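Local coordinates for putative NTP pyrophosphohydrolase (Exiguobacterium sibiricum 255-15, PDB 3NL9) that probably hydrolyses nucleoside triphosphates to the monophosphate and pyrophosphate, as expected of an all-helical, metal-dependent MazG-like enzyme, at the interface of chains A and B. Coordinates in Å, arbitrary orientation; residue numbers count along the deposited sequence, not the author numbering. Chains: chain A/B, putative NTP pyrophosphohydrolase.

Contact 1 and contact 2 lie about 24 Å apart, measured between the centres of their C-alpha atoms, in one two-fold interface between copies of the protein. They share helix 87-112 of chain B: B:Arg90, in its first turn, serves contact 2, while B:Asp100 and B:Tyr103, farther along, serve contact 1. Against this helix chain A sets helices 7-17 and 117-128 in contact 1 and the loop between helices 31-52 and 57-79 in contact 2. One helix is thus held at two levels by the other subunit, and the symmetry repeats both contacts with the chains exchanged, consistent with an intertwined helical dimer.

Contact 1: the interface of chains A and B. Residues chain A 10-11, 14, 120, 123-124, 127; chain B 100, 103.
The phenol hydroxyl OH of B:Tyr103 donates a hydrogen bond of 2.7 Å to the side-chain carbonyl OE1 of A:Gln124. It meets the oxygen at a C=O...donor angle of 145°, somewhat tilted from the carbonyl plane, and OE1 lies in the plane of the phenol ring at its edge. The amide is itself held at its other end: NE2 of A:Gln124 gives a hydrogen bond of 3.0 Å to the main-chain O of A:Asp10, approaching from above that carbonyl's plane. This second-shell link ties helix 117-128 to helix 7-17 and is likely to favour the orientation that turns OE1 to the tyrosine. A bend at chi2 (64°) turns the glutamine chain towards both partners.

B:Tyr103 reaches from helix 87-112 into a pocket between these two helices of chain A. Methyl CG2 of A:Val11 sits over the centre of one ring face, 3.8 Å from the centroid, in a CH-pi contact. Over the opposite face, near CZ, comes the amide ND2 of A:Asn127, 3.3 Å from CZ of B:Tyr103 with its amide plane perpendicular to the ring, so that methyl and amide enclose the ring from its two sides. That ND2 also stands over the centre of the A:Phe14 ring. The side chain of A:Phe120 runs across that of the tyrosine, its CE2 lying 3.4 Å from CD2 of B:Tyr103, while CG1 of A:Val123 approaches the same ring carbon from the other side of the ring plane. The A:Phe14 side chain also crosses that of the tyrosine, with CB and CG against the hydroxyl OH. A phenylalanine in place of B:Tyr103 would probably keep much of the ring packing but leave OE1 of A:Gln124 without its donor from the other chain, making the amide less firmly oriented.

With 150 Å² of its surface hidden by chain A, the tyrosine acts as a plug joining one subunit to the paired helices of the other, probably stabilising the dimer.

Contact 2: the interface of chains A and B. Residues chain A 53, 55; chain B 84, 90.
A:Ser53 and A:Gln55 approach B:Arg90 and B:Pro84 from the loop joining helices 31-52 and 57-79, where the backbone of A:Gln55 makes a compact, near-helical turn, whereas B:Pro84 is extended just ahead of helix 87-112. In this relative of the phosphoribosyl-ATP pyrophosphohydrolase family, an all-helical group, the patch brings a loop of one subunit to the start of a helix of the other.

The side-chain amide of A:Gln55 lies over one face of the B:Arg90 guanidinium, the two planes 21° apart and stacked as the side chains pass at a slant. NE2 of A:Gln55 stands above the centre of that face, 4.1 Å from CZ of B:Arg90, and the amide carbon CD is 3.7 Å from NH1 of B:Arg90. The glutamine reaches this position with its chain extended beyond CG (chi2 174°), and the bend of B:Arg90 at chi3 (-61°) turns the guanidinium beneath the amide. Nearer the backbones, CG of A:Gln55 packs 4.0 Å from CD of B:Arg90, a methylene contact alongside the stack. The same CD lies 3.9 Å from the main-chain O of A:Ser53, so the aliphatic part of the arginine rests against the loop.

Beside the stack, water 1 links the two backbones, lying 2.8 Å from O of A:Gln55 and 2.5 Å from O of B:Pro84. Both partners are carbonyls, and the water could donate a hydrogen to each.

Contact 1: the interface of chains A and B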
# COMPACT_ATOMS: atom_id res chain seq x y z
N ASP A 10 0.67 -4.13 -15.23
CA ASP A 10 0.69 -5.56 -14.85
C ASP A 10 -0.56 -5.94 -14.04
O ASP A 10 -1.24 -6.91 -14.35
CB ASP A 10 1.95 -5.88 -14.04
CG ASP A 10 3.23 -6.02 -14.92
OD1 ASP A 10 3.15 -6.05 -16.15
OD2 ASP A 10 4.33 -6.11 -14.34
N VAL A 11 -0.93 -5.13 -13.05
CA VAL A 11 -2.18 -5.38 -12.31
C VAL A 11 -3.40 -5.16 -13.18
O VAL A 11 -4.37 -5.87 -13.06
CB VAL A 11 -2.33 -4.55 -11.04
CG1 VAL A 11 -3.68 -4.91 -10.32
CG2 VAL A 11 -1.19 -4.83 -10.15
N PHE A 14 -3.77 -8.33 -14.99
CA PHE A 14 -4.32 -9.35 -14.08
C PHE A 14 -5.84 -9.15 -13.96
O PHE A 14 -6.62 -10.10 -14.12
CB PHE A 14 -3.63 -9.29 -12.71
CG PHE A 14 -4.17 -10.32 -11.70
CD1 PHE A 14 -3.95 -11.67 -11.88
CD2 PHE A 14 -4.97 -9.91 -10.65
CE1 PHE A 14 -4.46 -12.61 -10.97
CE2 PHE A 14 -5.49 -10.84 -9.76
CZ PHE A 14 -5.24 -12.18 -9.92
N PHE A 120 7.76 -8.10 -6.88
CA PHE A 120 6.48 -7.87 -7.57
C PHE A 120 6.41 -8.75 -8.86
O PHE A 120 5.38 -9.33 -9.16
CB PHE A 120 6.31 -6.37 -7.93
CG PHE A 120 5.08 -6.08 -8.77
CD1 PHE A 120 5.10 -6.24 -10.12
CD2 PHE A 120 3.90 -5.64 -8.16
CE1 PHE A 120 3.99 -5.98 -10.89
CE2 PHE A 120 2.76 -5.35 -8.94
CZ PHE A 120 2.81 -5.53 -10.29
N VAL A 123 5.34 -12.27 -8.05
CA VAL A 123 3.90 -12.32 -7.69
C VAL A 123 3.07 -12.21 -8.95
O VAL A 123 2.14 -12.98 -9.18
CB VAL A 123 3.54 -11.20 -6.65
CG1 VAL A 123 2.04 -11.06 -6.46
CG2 VAL A 123 4.16 -11.50 -5.30
N GLN A 124 3.42 -11.24 -9.79
CA GLN A 124 2.72 -11.08 -11.08
C GLN A 124 2.70 -12.33 -11.94
O GLN A 124 1.66 -12.70 -12.52
CB GLN A 124 3.38 -9.93 -11.89
CG GLN A 124 2.78 -9.72 -13.30
CD GLN A 124 1.34 -9.28 -13.24
OE1 GLN A 124 0.83 -8.88 -12.19
NE2 GLN A 124 0.69 -9.26 -14.39
N ASN A 127 0.56 -15.11 -10.42
CA ASN A 127 -0.83 -14.76 -10.56
C ASN A 127 -1.28 -15.11 -11.98
O ASN A 127 -2.32 -15.75 -12.17
CB ASN A 127 -1.04 -13.26 -10.29
CG ASN A 127 -1.23 -12.94 -8.80
OD1 ASN A 127 -1.24 -13.84 -7.96
ND2 ASN A 127 -1.42 -11.64 -8.49
N ASP B 100 2.50 -8.03 -1.70
CA ASP B 100 1.05 -8.15 -1.87
C ASP B 100 0.30 -6.81 -1.59
O ASP B 100 -0.63 -6.48 -2.29
CB ASP B 100 0.44 -9.29 -1.05
CG ASP B 100 0.79 -10.70 -1.58
OD1 ASP B 100 1.25 -10.86 -2.74
OD2 ASP B 100 0.64 -11.65 -0.79
N TYR B 103 0.58 -4.71 -4.47
CA TYR B 103 -0.26 -5.27 -5.55
C TYR B 103 -1.73 -4.80 -5.40
O TYR B 103 -2.42 -4.44 -6.37
CB TYR B 103 -0.21 -6.81 -5.54
CG TYR B 103 -0.47 -7.43 -6.90
CD1 TYR B 103 -1.75 -7.68 -7.33
CD2 TYR B 103 0.58 -7.72 -7.76
CE1 TYR B 103 -1.99 -8.22 -8.55
CE2 TYR B 103 0.35 -8.26 -9.02
CZ TYR B 103 -0.95 -8.53 -9.40
OH TYR B 103 -1.27 -9.07 -10.60

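Contact 2: the interface of chains A and B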
# COMPACT_ATOMS: atom_id res chain seq x y z
N SER A 53 6.60 -9.77 11.50
CA SER A 53 7.59 -8.96 12.25
C SER A 53 7.72 -9.40 13.73
O SER A 53 8.60 -8.90 14.45
CB SER A 53 7.22 -7.45 12.19
OG SER A 53 7.03 -6.99 10.84
N GLN A 55 7.89 -12.21 17.11
CA GLN A 55 8.53 -13.45 17.52
C GLN A 55 7.64 -14.32 18.40
O GLN A 55 7.93 -15.51 18.59
CB GLN A 55 9.87 -13.16 18.20
CG GLN A 55 10.85 -12.52 17.21
CD GLN A 55 12.15 -12.08 17.86
OE1 GLN A 55 12.98 -12.90 18.24
NE2 GLN A 55 12.34 -10.76 17.97
N PRO B 84 7.84 -16.33 12.82
CA PRO B 84 9.23 -16.49 12.40
C PRO B 84 10.18 -16.77 13.57
O PRO B 84 9.99 -16.23 14.65
CB PRO B 84 9.56 -15.13 11.78
CG PRO B 84 8.28 -14.54 11.44
CD PRO B 84 7.28 -15.04 12.41
N ARG B 90 11.84 -13.22 9.33
CA ARG B 90 11.08 -11.98 9.48
C ARG B 90 11.20 -11.09 8.23
O ARG B 90 10.20 -10.52 7.79
CB ARG B 90 11.49 -11.24 10.77
CG ARG B 90 11.29 -12.10 12.04
CD ARG B 90 11.44 -11.36 13.38
NE ARG B 90 12.77 -10.79 13.61
CZ ARG B 90 13.80 -11.44 14.16
NH1 ARG B 90 13.69 -12.70 14.55
NH2 ARG B 90 14.97 -10.81 14.30
O HOH W 1 9.56 -17.08 16.96